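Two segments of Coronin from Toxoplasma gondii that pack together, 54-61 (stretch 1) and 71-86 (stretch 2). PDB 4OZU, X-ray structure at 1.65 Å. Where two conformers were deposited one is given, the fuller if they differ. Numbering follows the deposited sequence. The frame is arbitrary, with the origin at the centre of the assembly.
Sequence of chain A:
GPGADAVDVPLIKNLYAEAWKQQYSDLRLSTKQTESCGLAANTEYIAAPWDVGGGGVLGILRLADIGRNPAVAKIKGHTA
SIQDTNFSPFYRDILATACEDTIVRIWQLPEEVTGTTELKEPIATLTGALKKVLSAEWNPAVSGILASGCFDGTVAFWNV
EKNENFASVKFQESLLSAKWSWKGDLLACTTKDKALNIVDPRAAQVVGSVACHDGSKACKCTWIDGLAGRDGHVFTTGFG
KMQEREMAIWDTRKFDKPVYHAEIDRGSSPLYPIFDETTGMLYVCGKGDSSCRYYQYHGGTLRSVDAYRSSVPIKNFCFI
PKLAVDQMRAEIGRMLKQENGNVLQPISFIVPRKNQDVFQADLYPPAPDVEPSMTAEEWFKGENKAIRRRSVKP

Stretch 1 54-61: GGGVLGIL
Stretch 2 (71-86) AVAKIKGHTASIQDTN

Residues 58-61 and 73-75 form neighbouring antiparallel strands, their axes 4.8 Å apart at closest approach and their directions 145° apart. The register pairs Leu58 with Ile75, Gly59 with Lys74 and Ile60 with Ala73, at CA-CA distances of 5.0, 5.1 and 4.9 Å. Build the strand residues extended, with phi/psi near -102/127 at Leu58, -118/113 at Ile60 and -115/119 at Ile75.

Each hydrogen-bonded pair satisfies the backbone N and O of both its residues. Leu58 N donates to Ile75 O and Ile75 N to Leu58 O, both at 2.9 Å and nearly straight; Ile60 N reaches Ala73 O at 2.9 Å, and Ala73 N returns to Ile60 O at 3.0 Å. Gly59 and Lys74 form the non-hydrogen-bonded pair between them. There the alpha carbons supplement the ladder: Gly59 CA lies 3.5 Å from Ala73 O, and Lys74 CA 3.5 Å from Leu58 O, both as CA-H...O contacts.

Beyond the ladder, the second stretch turns through Lys76 (-107/-125) and Gly77, whose positive phi (78/-47) favours glycine. His78 N makes a weak bond to Lys76 O at 2.7 Å. The His78 side chain (chi1 m, -43°; chi2 96°) then comes back toward stretch 1, and its ND1 donates to Gly56 O at 2.9 Å, with that oxygen at the ring edge. ND1 must therefore carry a proton; NE2 is satisfied elsewhere in the structure. Gly56 O also accepts from a water at 2.7 Å, and the same water donates to His78 O at 2.9 Å, tying the two carbonyls together. The other end of Gly56 is used too: Gly56 N donates to Ala80 O at 2.8 Å.

At Gly55 and Gly56 the close approach leaves no room for a CB. A CB on Gly55 would sit 2.2 Å from His78 O; one on Gly56 would clash with both Ala80 O, at 2.7 Å, and Ile82 CG1, at 2.9 Å.

One sheet face is aliphatic where the strands meet: Leu58 (t, p), Ile60 (m, m), Ala73 and Ile75 (m, t). Leu58 CB meets Ile75 CB at 3.9 Å, Ile60 CG1 meets Ile75 CD1 at 3.7 Å, and the small Ala73 places its CB 4.1 Å from Ile60 CB. The following strand, 82-86, extends this packing: Leu58 CD1 lies 3.9 Å from Ile82 CD1 (m, t) and 3.6 Å from Thr85 OG1 (chi1 m). On the other face, Val72 CG1 (chi1 t) rests 3.6 Å from Gly59 CA.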

ATOM      1  N   GLY A  54      16.530  18.963  -7.450  1.00 68.32           N
ATOM      2  CA  GLY A  54      15.737  19.122  -8.652  1.00 47.52           C
ATOM      3  C   GLY A  54      14.663  18.062  -8.765  1.00 44.06           C
ATOM      4  O   GLY A  54      14.073  17.666  -7.766  1.00 45.42           O
ATOM      5  N   GLY A  55      14.413  17.604  -9.989  1.00 45.19           N
ATOM      6  CA  GLY A  55      13.339  16.663 -10.255  1.00 39.96           C
ATOM      7  C   GLY A  55      13.459  15.379  -9.460  1.00 37.94           C
ATOM      8  O   GLY A  55      14.557  14.918  -9.155  1.00 41.01           O
ATOM      9  N   GLY A  56      12.317  14.790  -9.127  1.00 36.18           N
ATOM     10  CA  GLY A  56      12.304  13.571  -8.349  1.00 33.43           C
ATOM     11  C   GLY A  56      12.942  12.421  -9.102  1.00 36.65           C
ATOM     12  O   GLY A  56      12.759  12.269 -10.311  1.00 32.40           O
ATOM     13  N   VAL A  57      13.701  11.615  -8.373  1.00 35.54           N
ATOM     14  CA  VAL A  57      14.328  10.430  -8.931  1.00 31.23           C
ATOM     15  C   VAL A  57      13.988   9.256  -8.055  1.00 32.86           C
ATOM     16  O   VAL A  57      14.019   9.353  -6.828  1.00 30.51           O
ATOM     17  CB  VAL A  57      15.864  10.579  -9.035  1.00 33.22           C
ATOM     18  CG1 VAL A  57      16.504   9.292  -9.553  1.00 49.81           C
ATOM     19  CG2 VAL A  57      16.206  11.731  -9.944  1.00 35.19           C
ATOM     20  N   LEU A  58      13.649   8.151  -8.706  1.00 29.61           N
ATOM     21  CA  LEU A  58      13.372   6.896  -8.040  1.00 31.16           C
ATOM     22  C   LEU A  58      14.577   5.979  -8.183  1.00 32.34           C
ATOM     23  O   LEU A  58      15.066   5.762  -9.291  1.00 32.49           O
ATOM     24  CB  LEU A  58      12.133   6.252  -8.652  1.00 49.90           C
ATOM     25  CG  LEU A  58      11.253   5.338  -7.809  1.00 49.14           C
ATOM     26  CD1 LEU A  58      10.725   6.041  -6.569  1.00 27.75           C
ATOM     27  CD2 LEU A  58      10.108   4.852  -8.680  1.00 30.40           C
ATOM     28  N   GLY A  59      15.071   5.468  -7.060  1.00 35.33           N
ATOM     29  CA  GLY A  59      16.060   4.410  -7.086  1.00 35.59           C
ATOM     30  C   GLY A  59      15.338   3.084  -7.211  1.00 29.17           C
ATOM     31  O   GLY A  59      14.328   2.866  -6.539  1.00 30.87           O
ATOM     32  N   ILE A  60      15.838   2.214  -8.085  1.00 35.44           N
ATOM     33  CA  ILE A  60      15.266   0.886  -8.274  1.00 32.51           C
ATOM     34  C   ILE A  60      16.304  -0.177  -7.922  1.00 36.30           C
ATOM     35  O   ILE A  60      17.330  -0.319  -8.599  1.00 31.82           O
ATOM     36  CB  ILE A  60      14.754   0.680  -9.725  1.00 28.58           C
ATOM     37  CG1 ILE A  60      13.652   1.689 -10.059  1.00 32.08           C
ATOM     38  CG2 ILE A  60      14.233  -0.741  -9.923  1.00 37.60           C
ATOM     39  CD1 ILE A  60      12.390   1.550  -9.223  1.00 24.46           C
ATOM     40  N   LEU A  61      16.026  -0.907  -6.844  1.00 33.32           N
ATOM     41  CA  LEU A  61      16.905  -1.957  -6.345  1.00 37.09           C
ATOM     42  C   LEU A  61      16.276  -3.311  -6.604  1.00 27.73           C
ATOM     43  O   LEU A  61      15.052  -3.423  -6.657  1.00 25.09           O
ATOM     44  CB  LEU A  61      17.149  -1.802  -4.842  1.00 33.17           C
ATOM     45  CG  LEU A  61      17.952  -0.613  -4.316  1.00 58.57           C
ATOM     46  CD1 LEU A  61      17.215   0.701  -4.500  1.00 75.46           C
ATOM     47  CD2 LEU A  61      18.267  -0.844  -2.848  1.00 44.46           C
ATOM     48  N   ALA A  71      23.294  -2.245  -6.742  1.00 47.57           N
ATOM     49  CA  ALA A  71      23.051  -1.602  -8.027  1.00 47.77           C
ATOM     50  C   ALA A  71      21.722  -0.860  -7.995  1.00 64.09           C
ATOM     51  O   ALA A  71      20.661  -1.473  -7.851  1.00 73.15           O
ATOM     52  CB  ALA A  71      23.061  -2.622  -9.147  1.00 44.06           C
ATOM     53  N   VAL A  72      21.791   0.459  -8.123  1.00 64.30           N
ATOM     54  CA  VAL A  72      20.600   1.296  -8.130  1.00 59.09           C
ATOM     55  C   VAL A  72      20.363   1.844  -9.530  1.00 38.94           C
ATOM     56  O   VAL A  72      21.104   2.705 -10.004  1.00 34.02           O
ATOM     57  CB  VAL A  72      20.719   2.465  -7.133  1.00 58.26           C
ATOM     58  CG1 VAL A  72      19.419   3.253  -7.081  1.00 54.95           C
ATOM     59  CG2 VAL A  72      21.076   1.946  -5.750  1.00 53.19           C
ATOM     60  N   ALA A  73      19.340   1.317 -10.195  1.00 37.82           N
ATOM     61  CA  ALA A  73      18.877   1.878 -11.453  1.00 37.77           C
ATOM     62  C   ALA A  73      18.109   3.160 -11.134  1.00 34.41           C
ATOM     63  O   ALA A  73      17.683   3.357  -9.994  1.00 34.26           O
ATOM     64  CB  ALA A  73      18.008   0.880 -12.194  1.00 37.72           C
ATOM     65  N   LYS A  74      17.937   4.027 -12.129  1.00 33.67           N
ATOM     66  CA  LYS A  74      17.328   5.335 -11.902  1.00 32.08           C
ATOM     67  C   LYS A  74      16.133   5.600 -12.803  1.00 30.82           C
ATOM     68  O   LYS A  74      16.176   5.350 -14.006  1.00 37.48           O
ATOM     69  CB  LYS A  74      18.353   6.444 -12.118  1.00 39.29           C
ATOM     70  CG  LYS A  74      19.630   6.289 -11.324  1.00 46.59           C
ATOM     71  CD  LYS A  74      19.394   6.442  -9.839  1.00 42.31           C
ATOM     72  CE  LYS A  74      20.715   6.395  -9.091  1.00 64.28           C
ATOM     73  NZ  LYS A  74      20.526   6.526  -7.630  1.00 73.81           N
ATOM     74  N   ILE A  75      15.072   6.129 -12.206  1.00 30.95           N
ATOM     75  CA  ILE A  75      13.929   6.620 -12.953  1.00 31.09           C
ATOM     76  C   ILE A  75      13.837   8.127 -12.730  1.00 36.23           C
ATOM     77  O   ILE A  75      13.691   8.579 -11.595  1.00 33.29           O
ATOM     78  CB  ILE A  75      12.625   5.909 -12.519  1.00 26.30           C
ATOM     79  CG1 ILE A  75      12.718   4.418 -12.844  1.00 26.07           C
ATOM     80  CG2 ILE A  75      11.406   6.532 -13.212  1.00 29.30           C
ATOM     81  CD1 ILE A  75      11.495   3.611 -12.438  1.00 26.11           C
ATOM     82  N   LYS A  76      13.940   8.894 -13.814  1.00 32.35           N
ATOM     83  CA  LYS A  76      13.917  10.358 -13.740  1.00 31.70           C
ATOM     84  C   LYS A  76      12.576  10.892 -14.273  1.00 35.58           C
ATOM     85  O   LYS A  76      11.523  10.499 -13.781  1.00 37.63           O
ATOM     86  CB  LYS A  76      15.105  10.939 -14.506  1.00 46.95           C
ATOM     87  CG  LYS A  76      16.454  10.453 -13.981  1.00 42.91           C
ATOM     88  CD  LYS A  76      17.615  11.172 -14.651  1.00 49.56           C
ATOM     89  CE  LYS A  76      18.958  10.684 -14.125  1.00 69.63           C
ATOM     90  NZ  LYS A  76      19.147  10.979 -12.677  1.00 87.39           N
ATOM     91  N   GLY A  77      12.604  11.789 -15.254  1.00 42.29           N
ATOM     92  CA  GLY A  77      11.372  12.273 -15.865  1.00 39.31           C
ATOM     93  C   GLY A  77      10.621  13.303 -15.036  1.00 41.96           C
ATOM     94  O   GLY A  77      10.197  14.338 -15.560  1.00 39.27           O
ATOM     95  N   HIS A  78      10.454  13.023 -13.748  1.00 36.76           N
ATOM     96  CA  HIS A  78       9.774  13.941 -12.833  1.00 38.29           C
ATOM     97  C   HIS A  78      10.453  15.303 -12.797  1.00 38.58           C
ATOM     98  O   HIS A  78      11.675  15.390 -12.888  1.00 37.70           O
ATOM     99  CB  HIS A  78       9.737  13.362 -11.416  1.00 38.87           C
ATOM    100  CG  HIS A  78       9.395  11.908 -11.362  1.00 34.02           C
ATOM    101  ND1 HIS A  78      10.355  10.920 -11.291  1.00 32.22           N
ATOM    102  CD2 HIS A  78       8.200  11.271 -11.362  1.00 29.73           C
ATOM    103  CE1 HIS A  78       9.765   9.739 -11.251  1.00 36.57           C
ATOM    104  NE2 HIS A  78       8.458   9.925 -11.292  1.00 27.93           N
ATOM    105  N   THR A  79       9.658  16.360 -12.650  1.00 35.26           N
ATOM    106  CA  THR A  79      10.189  17.718 -12.576  1.00 49.50           C
ATOM    107  C   THR A  79      10.030  18.274 -11.157  1.00 39.01           C
ATOM    108  O   THR A  79      10.521  19.357 -10.839  1.00 41.55           O
ATOM    109  CB  THR A  79       9.505  18.649 -13.605  1.00 43.83           C
ATOM    110  OG1 THR A  79       8.167  18.967 -13.193  1.00 38.63           O
ATOM    111  CG2 THR A  79       9.478  17.985 -14.979  1.00 38.76           C
ATOM    112  N   ALA A  80       9.372  17.503 -10.297  1.00 45.47           N
ATOM    113  CA  ALA A  80       9.252  17.845  -8.884  1.00 37.83           C
ATOM    114  C   ALA A  80       9.342  16.561  -8.060  1.00 42.36           C
ATOM    115  O   ALA A  80       9.667  15.507  -8.594  1.00 34.11           O
ATOM    116  CB  ALA A  80       7.949  18.590  -8.620  1.00 38.31           C
ATOM    117  N   SER A  81       9.055  16.650  -6.767  0.67 35.93           N
ATOM    118  CA  SER A  81       9.245  15.513  -5.873  0.67 34.30           C
ATOM    119  C   SER A  81       8.204  14.425  -6.095  0.67 41.02           C
ATOM    120  O   SER A  81       7.081  14.694  -6.519  0.67 31.36           O
ATOM    121  CB  SER A  81       9.195  15.962  -4.414  0.67 39.11           C
ATOM    122  OG  SER A  81       7.872  16.301  -4.038  0.67 42.89           O
ATOM    123  N   ILE A  82       8.596  13.194  -5.789  0.67 26.52           N
ATOM    124  CA  ILE A  82       7.708  12.047  -5.890  0.67 28.98           C
ATOM    125  C   ILE A  82       6.880  11.916  -4.615  0.67 28.76           C
ATOM    126  O   ILE A  82       7.429  11.835  -3.513  0.67 31.57           O
ATOM    127  CB  ILE A  82       8.499  10.749  -6.128  0.67 26.26           C
ATOM    128  CG1 ILE A  82       9.269  10.831  -7.448  0.67 25.92           C
ATOM    129  CG2 ILE A  82       7.566   9.546  -6.148  0.67 28.83           C
ATOM    130  CD1 ILE A  82      10.407   9.824  -7.564  0.67 46.97           C
ATOM    131  N   GLN A  83       5.562  11.873  -4.780  1.00 25.63           N
ATOM    132  CA  GLN A  83       4.629  11.801  -3.653  1.00 30.88           C
ATOM    133  C   GLN A  83       4.136  10.391  -3.358  1.00 26.29           C
ATOM    134  O   GLN A  83       3.772  10.084  -2.223  1.00 24.53           O
ATOM    135  CB  GLN A  83       3.428  12.703  -3.909  1.00 26.41           C
ATOM    136  CG  GLN A  83       3.792  14.178  -3.940  1.00 26.54           C
ATOM    137  CD  GLN A  83       4.359  14.667  -2.620  1.00 37.81           C
ATOM    138  OE1 GLN A  83       5.475  15.188  -2.565  1.00 46.76           O
ATOM    139  NE2 GLN A  83       3.591  14.503  -1.549  1.00 37.06           N
ATOM    140  N   ASP A  84       4.097   9.544  -4.380  1.00 22.50           N
ATOM    141  CA  ASP A  84       3.652   8.170  -4.204  1.00 19.97           C
ATOM    142  C   ASP A  84       4.192   7.306  -5.331  1.00 27.89           C
ATOM    143  O   ASP A  84       4.421   7.775  -6.444  1.00 23.74           O
ATOM    144  CB  ASP A  84       2.117   8.082  -4.161  1.00 21.55           C
ATOM    145  CG  ASP A  84       1.614   6.738  -3.628  1.00 27.87           C
ATOM    146  OD1 ASP A  84       2.373   6.061  -2.899  1.00 29.38           O
ATOM    147  OD2 ASP A  84       0.450   6.362  -3.927  1.00 24.41           O
ATOM    148  N   THR A  85       4.389   6.033  -5.026  1.00 20.48           N
ATOM    149  CA  THR A  85       4.906   5.071  -5.986  1.00 23.05           C
ATOM    150  C   THR A  85       4.186   3.755  -5.739  1.00 19.23           C
ATOM    151  O   THR A  85       3.987   3.380  -4.592  1.00 23.15           O
ATOM    152  CB  THR A  85       6.433   4.842  -5.842  1.00 23.47           C
ATOM    153  OG1 THR A  85       7.136   6.088  -5.954  1.00 27.17           O
ATOM    154  CG2 THR A  85       6.928   3.892  -6.912  1.00 24.57           C
ATOM    155  N   ASN A  86       3.802   3.058  -6.802  1.00 21.49           N
ATOM    156  CA  ASN A  86       3.217   1.726  -6.662  1.00 21.39           C
ATOM    157  C   ASN A  86       3.490   0.866  -7.886  1.00 22.18           C
ATOM    158  O   ASN A  86       3.256   1.282  -9.018  1.00 21.08           O
ATOM    159  CB  ASN A  86       1.707   1.808  -6.412  1.00 23.39           C
ATOM    160  CG  ASN A  86       1.359   1.850  -4.930  1.00 25.65           C
ATOM    161  OD1 ASN A  86       1.761   0.975  -4.157  1.00 23.78           O
ATOM    162  ND2 ASN A  86       0.622   2.875  -4.527  1.00 23.79           N
TER
HETATM  163  O   HOH W   1      13.869  13.551 -12.383  0.99 34.22           O